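Local coordinates for protein putative alpha-L-fucosidase (PDB 3GZA) that probably removes terminal alpha-L-fucose from glycoconjugates as a member of glycoside hydrolase family 29, at residues S135-H140 and R152-W157; C206-Y209 and D213-D216; P273-N278 and W283-D288; T298-Y303 and N341-S346. All blocks are in the same frame, centred on the assembly; numbering follows the deposited sequence. Where two conformers were deposited one is given.

Contact 1 of 4, residues S135-H140 and R152-W157. With EDO (1,2-ethanediol), chain K.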
loop_
_atom_site.group_PDB
_atom_site.type_symbol
_atom_site.label_atom_id
_atom_site.label_comp_id
_atom_site.label_asym_id
_atom_site.label_seq_id
_atom_site.Cartn_x
_atom_site.Cartn_y
_atom_site.Cartn_z
ATOM N N SER A 135 9.662 -3.855 0.561
ATOM C CA SER A 135 9.457 -4.255 1.940
ATOM C C SER A 135 7.987 -4.237 2.335
ATOM O O SER A 135 7.525 -5.120 3.032
ATOM C CB SER A 135 10.267 -3.401 2.893
ATOM O OG SER A 135 9.880 -2.052 2.845
ATOM N N LEU A 136 7.255 -3.255 1.848
ATOM C CA LEU A 136 5.830 -3.168 2.229
ATOM C C LEU A 136 5.067 -4.384 1.751
ATOM O O LEU A 136 4.255 -4.941 2.503
ATOM C CB LEU A 136 5.168 -1.916 1.611
ATOM C CG LEU A 136 3.710 -1.758 2.020
ATOM C CD1 LEU A 136 3.536 -1.412 3.533
ATOM C CD2 LEU A 136 3.094 -0.725 1.036
ATOM N N LEU A 137 5.247 -4.741 0.472
ATOM C CA LEU A 137 4.484 -5.771 -0.203
ATOM C C LEU A 137 5.019 -7.169 -0.089
ATOM O O LEU A 137 4.398 -8.089 -0.563
ATOM C CB LEU A 137 4.270 -5.425 -1.669
ATOM C CG LEU A 137 3.530 -4.104 -1.926
ATOM C CD1 LEU A 137 3.341 -3.965 -3.417
ATOM C CD2 LEU A 137 2.156 -4.046 -1.194
ATOM N N GLY A 138 6.150 -7.343 0.581
ATOM C CA GLY A 138 6.633 -8.684 0.788
ATOM C C GLY A 138 7.329 -9.284 -0.428
ATOM O O GLY A 138 7.182 -10.483 -0.665
ATOM N N ILE A 139 8.066 -8.471 -1.187
ATOM C CA ILE A 139 8.802 -8.970 -2.350
ATOM C C ILE A 139 10.296 -9.003 -1.990
ATOM O O ILE A 139 10.842 -7.991 -1.533
ATOM C CB ILE A 139 8.604 -8.056 -3.559
ATOM C CG1 ILE A 139 7.106 -7.809 -3.810
ATOM C CG2 ILE A 139 9.361 -8.637 -4.765
ATOM C CD1 ILE A 139 6.258 -9.047 -4.100
ATOM N N HIS A 140 10.950 -10.144 -2.228
ATOM C CA HIS A 140 12.366 -10.307 -1.910
ATOM C C HIS A 140 12.998 -10.979 -3.116
ATOM O O HIS A 140 12.597 -12.074 -3.486
ATOM C CB HIS A 140 12.517 -11.190 -0.675
ATOM C CG HIS A 140 13.873 -11.114 -0.003
ATOM N ND1 HIS A 140 14.294 -9.987 0.676
ATOM C CD2 HIS A 140 14.861 -12.024 0.132
ATOM C CE1 HIS A 140 15.492 -10.216 1.202
ATOM N NE2 HIS A 140 15.863 -11.441 0.882
ATOM N N ARG A 152 1.620 -18.074 -6.195
ATOM C CA ARG A 152 1.492 -17.997 -7.684
ATOM C C ARG A 152 0.635 -16.839 -8.100
ATOM O O ARG A 152 1.027 -16.040 -8.975
ATOM C CB ARG A 152 0.915 -19.268 -8.285
ATOM C CG ARG A 152 1.861 -20.417 -8.217
ATOM C CD ARG A 152 1.365 -21.582 -9.115
ATOM N NE ARG A 152 0.011 -22.012 -8.767
ATOM C CZ ARG A 152 -0.281 -22.895 -7.818
ATOM N NH1 ARG A 152 0.660 -23.466 -7.084
ATOM N NH2 ARG A 152 -1.543 -23.189 -7.580
ATOM N N ASN A 153 -0.519 -16.702 -7.459
ATOM C CA ASN A 153 -1.405 -15.599 -7.760
ATOM C C ASN A 153 -0.828 -14.256 -7.388
ATOM O O ASN A 153 -0.993 -13.269 -8.115
ATOM C CB ASN A 153 -2.775 -15.815 -7.096
ATOM C CG ASN A 153 -3.511 -17.007 -7.669
ATOM O OD1 ASN A 153 -3.374 -17.318 -8.850
ATOM N ND2 ASN A 153 -4.297 -17.663 -6.851
ATOM N N ARG A 154 -0.149 -14.191 -6.242
ATOM C CA ARG A 154 0.430 -12.934 -5.819
ATOM C C ARG A 154 1.581 -12.538 -6.737
ATOM O O ARG A 154 1.741 -11.355 -7.086
ATOM C CB ARG A 154 0.835 -13.010 -4.341
ATOM C CG ARG A 154 1.279 -11.685 -3.848
ATOM C CD ARG A 154 1.455 -11.686 -2.311
ATOM N NE ARG A 154 1.863 -10.402 -1.762
ATOM C CZ ARG A 154 1.037 -9.394 -1.503
ATOM N NH1 ARG A 154 -0.263 -9.489 -1.736
ATOM N NH2 ARG A 154 1.538 -8.288 -0.995
ATOM N N GLN A 155 2.367 -13.501 -7.194
ATOM C CA GLN A 155 3.437 -13.160 -8.105
ATOM C C GLN A 155 2.850 -12.604 -9.423
ATOM O O GLN A 155 3.393 -11.627 -9.966
ATOM C CB GLN A 155 4.277 -14.379 -8.394
ATOM C CG GLN A 155 5.549 -14.068 -9.138
ATOM C CD GLN A 155 6.559 -13.397 -8.270
ATOM O OE1 GLN A 155 6.722 -13.813 -7.092
ATOM N NE2 GLN A 155 7.326 -12.437 -8.844
ATOM N N ALA A 156 1.755 -13.207 -9.902
ATOM C CA ALA A 156 1.112 -12.772 -11.174
ATOM C C ALA A 156 0.626 -11.327 -10.992
ATOM O O ALA A 156 0.751 -10.470 -11.877
ATOM C CB ALA A 156 -0.009 -13.696 -11.549
ATOM N N TRP A 157 0.014 -11.060 -9.847
ATOM C CA TRP A 157 -0.474 -9.717 -9.511
ATOM C C TRP A 157 0.654 -8.708 -9.421
ATOM O O TRP A 157 0.552 -7.607 -9.967
ATOM C CB TRP A 157 -1.291 -9.777 -8.205
ATOM C CG TRP A 157 -1.562 -8.415 -7.642
ATOM C CD1 TRP A 157 -2.564 -7.558 -8.000
ATOM C CD2 TRP A 157 -0.820 -7.752 -6.626
ATOM N NE1 TRP A 157 -2.455 -6.386 -7.307
ATOM C CE2 TRP A 157 -1.416 -6.499 -6.440
ATOM C CE3 TRP A 157 0.284 -8.102 -5.847
ATOM C CZ2 TRP A 157 -0.941 -5.590 -5.495
ATOM C CZ3 TRP A 157 0.736 -7.185 -4.915
ATOM C CH2 TRP A 157 0.091 -5.968 -4.756
HETATM C C1 EDO K . -2.068 -5.336 -10.725
HETATM O O1 EDO K . -3.044 -5.205 -11.832
HETATM C C2 EDO K . -2.108 -3.934 -10.044
HETATM O O2 EDO K . -3.115 -3.834 -9.077
HETATM O O HOH W 1 4.372 -11.230 -0.757
#
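Leu137 receives Arg154 at the dimer interface, next to a G1 beta bulge in which Gly138 and Ile139 both face Asn134 at the start of the short strand 139-140. Arg154 leaves helix 148-171 with CG anti to the backbone N (chi1 -173°) and stays extended as far as NE, which carries its guanidinium across to the loop. There NH2 donates to Leu137 O at 2.9 Å, the N-H pointing almost straight at the oxygen (177°). The acceptor lies in the guanidinium plane, whereas the donor stands 21° from the carbonyl plane. One water accepts from Arg154 NE at 2.8 Å and donates to Gly138 O at 2.9 Å, so the next carbonyl is tied to the same group. Trp157 lays CZ3 over one guanidinium face near its rim, and its CH2 meets Leu137 CD1 at 4.0 Å, the two side chains crossing at about a right angle. Arg154 NH2 also donates to Leu136 O of the second subunit, and NH1 weakly to Ser135 O of that subunit. A leucine in place of Arg154 would probably leave these carbonyls of both chains without this donor and the water without its hold on the helix. The buried cation thus meets backbone oxygens from two chains, so one side chain probably helps tie loop, helix and dimer contact together.

Contact 2 of 4, residues C206-Y209 and D213-D216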
loop_
_atom_site.group_PDB
_atom_site.type_symbol
_atom_site.label_atom_id
_atom_site.label_comp_id
_atom_site.label_asym_id
_atom_site.label_seq_id
_atom_site.Cartn_x
_atom_site.Cartn_y
_atom_site.Cartn_z
ATOM N N CYS A 206 14.354 4.971 -25.766
ATOM C CA CYS A 206 14.848 4.893 -24.407
ATOM C C CYS A 206 15.742 3.691 -24.180
ATOM O O CYS A 206 15.437 2.598 -24.620
ATOM C CB CYS A 206 13.649 4.875 -23.435
ATOM S SG CYS A 206 14.023 4.772 -21.677
ATOM N N LEU A 207 16.863 3.880 -23.493
ATOM C CA LEU A 207 17.748 2.760 -23.177
ATOM C C LEU A 207 17.052 1.879 -22.181
ATOM O O LEU A 207 16.580 2.351 -21.146
ATOM C CB LEU A 207 19.083 3.240 -22.613
ATOM C CG LEU A 207 19.942 4.110 -23.542
ATOM C CD1 LEU A 207 20.920 5.064 -22.730
ATOM C CD2 LEU A 207 20.661 3.261 -24.623
ATOM N N PHE A 208 17.011 0.599 -22.483
ATOM C CA PHE A 208 16.348 -0.413 -21.638
ATOM C C PHE A 208 17.453 -1.131 -20.838
ATOM O O PHE A 208 18.317 -1.821 -21.419
ATOM C CB PHE A 208 15.582 -1.404 -22.492
ATOM C CG PHE A 208 14.883 -2.469 -21.700
ATOM C CD1 PHE A 208 13.615 -2.253 -21.157
ATOM C CD2 PHE A 208 15.506 -3.700 -21.469
ATOM C CE1 PHE A 208 12.993 -3.230 -20.420
ATOM C CE2 PHE A 208 14.883 -4.667 -20.732
ATOM C CZ PHE A 208 13.634 -4.455 -20.216
ATOM N N TYR A 209 17.459 -0.944 -19.510
ATOM C CA TYR A 209 18.488 -1.513 -18.665
ATOM C C TYR A 209 17.815 -2.065 -17.420
ATOM O O TYR A 209 17.593 -1.305 -16.455
ATOM C CB TYR A 209 19.546 -0.446 -18.380
ATOM C CG TYR A 209 20.638 -0.937 -17.511
ATOM C CD1 TYR A 209 21.597 -1.803 -17.991
ATOM C CD2 TYR A 209 20.731 -0.532 -16.195
ATOM C CE1 TYR A 209 22.588 -2.288 -17.173
ATOM C CE2 TYR A 209 21.727 -1.064 -15.349
ATOM C CZ TYR A 209 22.626 -1.941 -15.855
ATOM O OH TYR A 209 23.619 -2.530 -15.115
ATOM N N ASP A 213 16.599 -10.832 -21.180
ATOM C CA ASP A 213 16.558 -10.832 -22.653
ATOM C C ASP A 213 17.377 -9.715 -23.275
ATOM O O ASP A 213 17.846 -9.855 -24.414
ATOM C CB ASP A 213 15.122 -10.647 -23.147
ATOM C CG ASP A 213 14.229 -11.796 -22.794
ATOM O OD1 ASP A 213 14.708 -12.956 -22.739
ATOM O OD2 ASP A 213 13.015 -11.565 -22.532
ATOM N N ARG A 214 17.525 -8.620 -22.555
ATOM C CA ARG A 214 18.103 -7.413 -23.105
ATOM C C ARG A 214 18.712 -6.451 -22.119
ATOM O O ARG A 214 18.124 -6.153 -21.077
ATOM C CB ARG A 214 16.959 -6.675 -23.841
ATOM C CG ARG A 214 17.370 -5.373 -24.487
ATOM C CD ARG A 214 16.197 -4.714 -25.126
ATOM N NE ARG A 214 16.407 -3.317 -25.489
ATOM C CZ ARG A 214 15.450 -2.535 -25.977
ATOM N NH1 ARG A 214 14.249 -3.011 -26.262
ATOM N NH2 ARG A 214 15.700 -1.269 -26.257
ATOM N N ALA A 215 19.880 -5.912 -22.474
ATOM C CA ALA A 215 20.527 -4.813 -21.764
ATOM C C ALA A 215 21.109 -3.903 -22.848
ATOM O O ALA A 215 21.845 -4.366 -23.719
ATOM C CB ALA A 215 21.638 -5.286 -20.884
ATOM N N ASP A 216 20.716 -2.631 -22.797
ATOM C CA ASP A 216 21.253 -1.659 -23.753
ATOM C C ASP A 216 22.619 -1.094 -23.378
ATOM O O ASP A 216 23.263 -0.416 -24.194
ATOM C CB ASP A 216 20.250 -0.569 -24.033
ATOM C CG ASP A 216 19.072 -1.039 -24.848
ATOM O OD1 ASP A 216 19.067 -2.153 -25.426
ATOM O OD2 ASP A 216 18.128 -0.206 -24.986
HETATM O O HOH W 2 13.517 1.244 -26.000
#
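Phe208 and Asp216 lie 5.5 Å apart between their CA atoms where the chain, after leaving strand 207-209, doubles back along it, and Asp216 N donates to Phe208 O at 2.9 Å. The carboxylate of Asp216 makes a second link to the same residue: OD2 accepts from Phe208 N at 2.9 Å along a nearly straight bond (175°), the N-H arriving from above the carboxylate plane. Both backbone polar groups of Phe208 are therefore taken up by Asp216. With CG anti to its carbonyl carbon (chi1 -71°), Asp216 swings the carboxylate back over the strand, where Arg214 holds it side-on. Arg214 NE reaches Asp216 OD1 at 2.9 Å, and Arg214 NH2 reaches the syn lone pair of Asp216 OD2, also at 2.9 Å. This two-nitrogen grip fixes the rotation of both flat groups and probably favours an ionised carboxylate. Phe208 CB rests over one guanidinium face, 3.6 Å from Arg214 NE. Its ring is turned 43° from the guanidinium plane and offers an edge to the backbone, with CE2 3.6 Å from Arg214 O. Leu207 CD2 also meets Asp216 CB at 3.9 Å. His13 gives Asp216 OD2 a further donor, while Arg214 NH1 turns to Glu196 and Asn200 on helix 196-202. That helix also packs against Phe208 through Glu196 and Val199, and strand 207-209 runs parallel to strand 178-181 in the barrel sheet, with Phe208 touching Phe181.

Contact 3 of 4, residues P273-N278 and W283-D288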
loop_
_atom_site.group_PDB
_atom_site.type_symbol
_atom_site.label_atom_id
_atom_site.label_comp_id
_atom_site.label_asym_id
_atom_site.label_seq_id
_atom_site.Cartn_x
_atom_site.Cartn_y
_atom_site.Cartn_z
ATOM N N PRO A 273 29.143 6.021 -6.106
ATOM C CA PRO A 273 28.591 7.116 -5.312
ATOM C C PRO A 273 29.635 8.238 -5.258
ATOM O O PRO A 273 30.836 7.963 -5.320
ATOM C CB PRO A 273 28.478 6.529 -3.907
ATOM C CG PRO A 273 29.091 5.277 -3.903
ATOM C CD PRO A 273 29.412 4.815 -5.292
ATOM N N LEU A 274 29.179 9.490 -5.185
ATOM C CA LEU A 274 30.099 10.590 -4.894
ATOM C C LEU A 274 30.655 10.457 -3.467
ATOM O O LEU A 274 31.823 10.751 -3.221
ATOM C CB LEU A 274 29.375 11.917 -5.063
ATOM C CG LEU A 274 30.162 13.160 -4.698
ATOM C CD1 LEU A 274 31.476 13.304 -5.544
ATOM C CD2 LEU A 274 29.267 14.435 -4.812
ATOM N N ARG A 275 29.809 10.001 -2.545
ATOM C CA ARG A 275 30.152 9.845 -1.157
ATOM C C ARG A 275 30.784 8.474 -0.919
ATOM O O ARG A 275 30.201 7.553 -0.288
ATOM C CB ARG A 275 28.936 10.053 -0.299
ATOM C CG ARG A 275 28.506 11.518 -0.287
ATOM C CD ARG A 275 27.213 11.775 0.478
ATOM N NE ARG A 275 27.060 13.220 0.695
ATOM C CZ ARG A 275 26.520 13.794 1.771
ATOM N NH1 ARG A 275 25.961 13.074 2.734
ATOM N NH2 ARG A 275 26.530 15.120 1.883
ATOM N N GLY A 276 32.010 8.355 -1.428
ATOM C CA GLY A 276 32.748 7.094 -1.377
ATOM C C GLY A 276 34.105 7.152 -0.711
ATOM O O GLY A 276 34.866 6.202 -0.803
ATOM N N ALA A 277 34.443 8.242 -0.024
ATOM C CA ALA A 277 35.698 8.388 0.646
ATOM C C ALA A 277 35.645 7.933 2.108
ATOM O O ALA A 277 34.582 7.701 2.652
ATOM C CB ALA A 277 36.163 9.903 0.596
ATOM N N ASN A 278 36.830 7.760 2.665
ATOM C CA ASN A 278 37.058 7.493 4.069
ATOM C C ASN A 278 36.379 6.226 4.547
ATOM O O ASN A 278 35.995 6.118 5.701
ATOM C CB ASN A 278 36.572 8.703 4.882
ATOM C CG ASN A 278 37.267 10.006 4.447
ATOM O OD1 ASN A 278 38.460 10.017 4.193
ATOM N ND2 ASN A 278 36.507 11.104 4.368
ATOM N N TRP A 283 25.094 5.502 -1.520
ATOM C CA TRP A 283 24.225 5.908 -2.609
ATOM C C TRP A 283 23.120 6.842 -2.103
ATOM O O TRP A 283 22.502 7.561 -2.881
ATOM C CB TRP A 283 23.620 4.695 -3.289
ATOM C CG TRP A 283 24.589 3.898 -4.082
ATOM C CD1 TRP A 283 25.174 2.749 -3.704
ATOM C CD2 TRP A 283 25.113 4.206 -5.394
ATOM N NE1 TRP A 283 26.014 2.293 -4.695
ATOM C CE2 TRP A 283 26.008 3.185 -5.734
ATOM C CE3 TRP A 283 24.870 5.223 -6.317
ATOM C CZ2 TRP A 283 26.675 3.131 -6.969
ATOM C CZ3 TRP A 283 25.575 5.217 -7.493
ATOM C CH2 TRP A 283 26.423 4.154 -7.840
ATOM N N PHE A 284 22.829 6.782 -0.822
ATOM C CA PHE A 284 21.824 7.654 -0.162
ATOM C C PHE A 284 22.414 8.650 0.825
ATOM O O PHE A 284 23.493 8.436 1.405
ATOM C CB PHE A 284 20.823 6.779 0.641
ATOM C CG PHE A 284 19.871 5.964 -0.195
ATOM C CD1 PHE A 284 18.717 6.546 -0.660
ATOM C CD2 PHE A 284 20.111 4.625 -0.481
ATOM C CE1 PHE A 284 17.785 5.791 -1.376
ATOM C CE2 PHE A 284 19.226 3.901 -1.210
ATOM C CZ PHE A 284 18.063 4.498 -1.702
ATOM N N TRP A 285 21.686 9.738 1.016
ATOM C CA TRP A 285 22.028 10.699 2.053
ATOM C C TRP A 285 21.819 10.049 3.404
ATOM O O TRP A 285 20.779 9.469 3.678
ATOM C CB TRP A 285 21.178 11.958 1.946
ATOM C CG TRP A 285 21.700 13.023 2.849
ATOM C CD1 TRP A 285 22.607 14.006 2.523
ATOM C CD2 TRP A 285 21.437 13.185 4.261
ATOM N NE1 TRP A 285 22.900 14.757 3.629
ATOM C CE2 TRP A 285 22.187 14.285 4.698
ATOM C CE3 TRP A 285 20.621 12.514 5.190
ATOM C CZ2 TRP A 285 22.179 14.711 6.018
ATOM C CZ3 TRP A 285 20.638 12.944 6.516
ATOM C CH2 TRP A 285 21.392 14.053 6.891
ATOM N N GLU A 286 22.801 10.223 4.272
ATOM C CA GLU A 286 22.831 9.720 5.631
ATOM C C GLU A 286 23.488 10.808 6.475
ATOM O O GLU A 286 24.251 11.627 5.963
ATOM C CB GLU A 286 23.630 8.417 5.729
ATOM C CG GLU A 286 23.079 7.323 4.920
ATOM C CD GLU A 286 24.063 6.250 4.728
ATOM O OE1 GLU A 286 24.289 5.488 5.663
ATOM O OE2 GLU A 286 24.599 6.143 3.606
ATOM N N PRO A 287 23.205 10.841 7.770
ATOM C CA PRO A 287 23.849 11.873 8.584
ATOM C C PRO A 287 25.361 11.738 8.679
ATOM O O PRO A 287 25.894 10.609 8.635
ATOM C CB PRO A 287 23.247 11.656 9.983
ATOM C CG PRO A 287 21.955 10.861 9.714
ATOM C CD PRO A 287 22.197 10.049 8.493
ATOM N N ASP A 288 26.022 12.885 8.841
ATOM C CA ASP A 288 27.464 12.963 9.072
ATOM C C ASP A 288 28.358 12.390 7.958
ATOM O O ASP A 288 29.498 11.991 8.226
ATOM C CB ASP A 288 27.811 12.306 10.399
ATOM C CG ASP A 288 26.981 12.879 11.574
ATOM O OD1 ASP A 288 27.012 14.110 11.787
ATOM O OD2 ASP A 288 26.274 12.095 12.237
HETATM O O HOH W 3 25.424 9.992 2.768
HETATM O O HOH W 4 25.623 13.851 5.520
HETATM O O HOH W 5 24.938 16.782 3.912
#
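Pro273, the last residue of strand 264-273, sets its ring against the indole of Trp283 in a CH-pi contact. Its CD stands over the six-membered ring, 3.9 Å from the centroid and 23° off the normal, and comes closest to Trp283 CZ2, at 3.6 Å. The proline side chain runs roughly perpendicular to that of the tryptophan, while Trp283 NE1 is held by Glu223. An alanine in place of Trp283 would probably leave Pro273 CD without the indole face it rests on, and Glu223 without this N-H partner. Leu274 turns its side chain away from residues 283-288, toward helix 327-344. Next comes Arg275, the centre of an inverse gamma turn, whose chain runs extended from CG to NE toward residues 283-288. Its NH1 lies 3.5 Å from Trp285 CD1, with the guanidinium plane 37° from that of the indole. Waters carry the polar links between Arg275 and residues 284-286. One water accepts from Arg275 NH1 at 3.1 Å and donates to Phe284 O; another accepts from Arg275 NH1 at 2.9 Å and donates to Glu286 O; a third accepts from both Arg275 NH2 and Trp285 NE1. Arg275 NH2 also forms a salt bridge with Asp329, so the charge is anchored on helix 327-344, while NH1 and NH2 together hold the three waters. Phe284 faces away among the rings of His27, His31, Tyr38 and His82, His31 being a ligand of the sodium ion. The turn thus sits at the end of barrel strand 264-273, beside the parallel strand 312-317, with Leu274 packed on Leu333 of helix 327-344.

Contact 4 of 4, residues T298-Y303 and N341-S346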
loop_
_atom_site.group_PDB
_atom_site.type_symbol
_atom_site.label_atom_id
_atom_site.label_comp_id
_atom_site.label_asym_id
_atom_site.label_seq_id
_atom_site.Cartn_x
_atom_site.Cartn_y
_atom_site.Cartn_z
ATOM N N THR A 298 40.782 12.156 -6.762
ATOM C CA THR A 298 40.212 10.816 -6.956
ATOM C C THR A 298 39.156 10.768 -8.054
ATOM O O THR A 298 39.162 9.840 -8.886
ATOM C CB THR A 298 39.658 10.293 -5.626
ATOM O OG1 THR A 298 40.705 10.371 -4.656
ATOM C CG2 THR A 298 39.241 8.831 -5.777
ATOM N N LEU A 299 38.283 11.774 -8.101
ATOM C CA LEU A 299 37.286 11.860 -9.156
ATOM C C LEU A 299 37.917 11.957 -10.548
ATOM O O LEU A 299 37.380 11.402 -11.511
ATOM C CB LEU A 299 36.367 13.064 -8.903
ATOM C CG LEU A 299 35.418 12.935 -7.716
ATOM C CD1 LEU A 299 34.702 14.267 -7.428
ATOM C CD2 LEU A 299 34.430 11.732 -7.938
HETATM N N MSE A 300 39.016 12.685 -10.656
HETATM C CA MSE A 300 39.712 12.809 -11.933
HETATM C C MSE A 300 40.348 11.491 -12.348
HETATM O O MSE A 300 40.315 11.143 -13.520
HETATM C CB MSE A 300 40.720 13.930 -11.900
HETATM C CG MSE A 300 40.078 15.273 -11.747
HETATM SE SE MSE A 300 38.642 15.711 -13.016
HETATM C CE MSE A 300 39.655 15.397 -14.704
ATOM N N ASP A 301 40.916 10.758 -11.396
ATOM C CA ASP A 301 41.481 9.421 -11.655
ATOM C C ASP A 301 40.325 8.547 -12.202
ATOM O O ASP A 301 40.477 7.850 -13.224
ATOM C CB ASP A 301 42.023 8.863 -10.317
ATOM C CG ASP A 301 42.614 7.438 -10.410
ATOM O OD1 ASP A 301 43.430 7.156 -11.308
ATOM O OD2 ASP A 301 42.301 6.590 -9.500
ATOM N N LYS A 302 39.153 8.616 -11.567
ATOM C CA LYS A 302 38.021 7.804 -12.025
ATOM C C LYS A 302 37.557 8.213 -13.405
ATOM O O LYS A 302 37.269 7.347 -14.256
ATOM C CB LYS A 302 36.887 7.811 -11.014
ATOM C CG LYS A 302 37.285 7.150 -9.683
ATOM C CD LYS A 302 36.160 7.201 -8.685
ATOM C CE LYS A 302 36.629 6.605 -7.341
ATOM N NZ LYS A 302 37.367 5.320 -7.508
ATOM N N TYR A 303 37.445 9.507 -13.648
ATOM C CA TYR A 303 37.067 10.010 -14.986
ATOM C C TYR A 303 37.977 9.429 -16.065
ATOM O O TYR A 303 37.500 8.925 -17.107
ATOM C CB TYR A 303 37.172 11.558 -14.967
ATOM C CG TYR A 303 36.835 12.208 -16.312
ATOM C CD1 TYR A 303 35.523 12.428 -16.677
ATOM C CD2 TYR A 303 37.829 12.607 -17.175
ATOM C CE1 TYR A 303 35.196 12.993 -17.893
ATOM C CE2 TYR A 303 37.523 13.189 -18.368
ATOM C CZ TYR A 303 36.225 13.374 -18.718
ATOM O OH TYR A 303 35.905 13.957 -19.950
ATOM N N ASN A 341 37.243 20.458 -17.808
ATOM C CA ASN A 341 37.427 21.506 -18.809
ATOM C C ASN A 341 38.837 22.056 -18.836
ATOM O O ASN A 341 39.404 22.270 -19.921
ATOM C CB ASN A 341 36.419 22.617 -18.614
ATOM C CG ASN A 341 35.012 22.197 -19.021
ATOM O OD1 ASN A 341 34.841 21.291 -19.856
ATOM N ND2 ASN A 341 34.000 22.867 -18.465
ATOM N N ARG A 342 39.413 22.279 -17.658
ATOM C CA ARG A 342 40.779 22.778 -17.607
ATOM C C ARG A 342 41.771 21.851 -18.329
ATOM O O ARG A 342 42.666 22.314 -19.072
ATOM C CB ARG A 342 41.238 22.956 -16.169
ATOM C CG ARG A 342 42.490 23.800 -16.079
ATOM C CD ARG A 342 43.039 23.841 -14.667
ATOM N NE ARG A 342 43.589 22.549 -14.268
ATOM C CZ ARG A 342 44.792 22.089 -14.593
ATOM N NH1 ARG A 342 45.657 22.822 -15.288
ATOM N NH2 ARG A 342 45.153 20.876 -14.184
ATOM N N ARG A 343 41.625 20.547 -18.120
ATOM C CA ARG A 343 42.558 19.607 -18.716
ATOM C C ARG A 343 42.322 19.366 -20.197
ATOM O O ARG A 343 43.286 19.384 -20.982
ATOM C CB ARG A 343 42.494 18.244 -18.025
ATOM C CG ARG A 343 42.835 18.297 -16.570
ATOM C CD ARG A 343 42.933 16.917 -15.996
ATOM N NE ARG A 343 43.186 16.967 -14.564
ATOM C CZ ARG A 343 43.418 15.898 -13.814
ATOM N NH1 ARG A 343 43.441 14.697 -14.340
ATOM N NH2 ARG A 343 43.633 16.041 -12.516
ATOM N N PHE A 344 41.058 19.212 -20.585
ATOM C CA PHE A 344 40.768 18.686 -21.887
ATOM C C PHE A 344 39.951 19.529 -22.845
ATOM O O PHE A 344 39.727 19.078 -23.948
ATOM C CB PHE A 344 40.104 17.302 -21.730
ATOM C CG PHE A 344 40.876 16.337 -20.857
ATOM C CD1 PHE A 344 42.174 15.993 -21.179
ATOM C CD2 PHE A 344 40.297 15.770 -19.732
ATOM C CE1 PHE A 344 42.895 15.098 -20.377
ATOM C CE2 PHE A 344 40.997 14.902 -18.936
ATOM C CZ PHE A 344 42.303 14.564 -19.273
ATOM N N SER A 345 39.557 20.751 -22.504
ATOM C CA SER A 345 38.698 21.483 -23.431
ATOM C C SER A 345 39.438 22.130 -24.582
ATOM O O SER A 345 38.878 22.266 -25.680
ATOM C CB SER A 345 37.851 22.529 -22.717
ATOM O OG SER A 345 38.653 23.590 -22.263
ATOM N N SER A 346 40.706 22.462 -24.365
ATOM C CA SER A 346 41.488 23.153 -25.371
ATOM C C SER A 346 42.812 22.449 -25.645
ATOM O O SER A 346 43.776 22.651 -24.950
ATOM C CB SER A 346 41.695 24.597 -24.927
ATOM O OG SER A 346 40.425 25.223 -24.741
#
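Met300, present as selenomethionine, meets Arg343 along most of its length. Its CB lies over one face of the guanidinium, 3.6 Å from Arg343 NH2, and CG follows at 3.7 Å from the same nitrogen. Bends at chi2 (-52°) and chi3 (-55°) then fold the chain back, so that the terminal CE also comes to the guanidinium, offset toward its rim, and touches Arg343 CD at 3.8 Å. CE approaches Phe344 more loosely. Met300 and Arg343 run antiparallel alongside one another, the apolar chain shielding a flat cation whose charge is answered by Glu339 at NE and Glu304 at NH1. Beside them, Phe344 CE2 meets the edge of the Tyr303 ring, 3.9 Å from Tyr303 CE2. The ring of Phe344 is backed on one face by Arg343 CB, over its centre. Phe344 also packs on Tyr370, Ile372 and Ile410 of the C-terminal beta domain. This is helix-to-helix packing on the outside of a TIM barrel, between helices 296-304 and 327-344, at the place where the barrel abuts the C-terminal beta-sandwich, an arrangement consistent with a two-domain family 29 fucosidase.

In the fold
From the N terminus the four contacts follow in series, none nesting in or crossing another. Contact 1 closes an eleven-residue excursion between the loop after strand 124-129 and helix 148-171, at the dimer interface. Contact 2 closes a tight three-residue turn after strand 207-209, and contact 3 a four-residue one after strand 264-273, so both belong to loops following strands of the barrel sheet. Contact 4 spans 37 residues, including strand 312-317, and joins two outer helices near the C-terminal beta domain. Contacts 3 and 4 touch, Leu274 CD1 lying 3.9 Å from Leu299 CD1, whereas the centres of contacts 1 and 4 are about 45 Å apart.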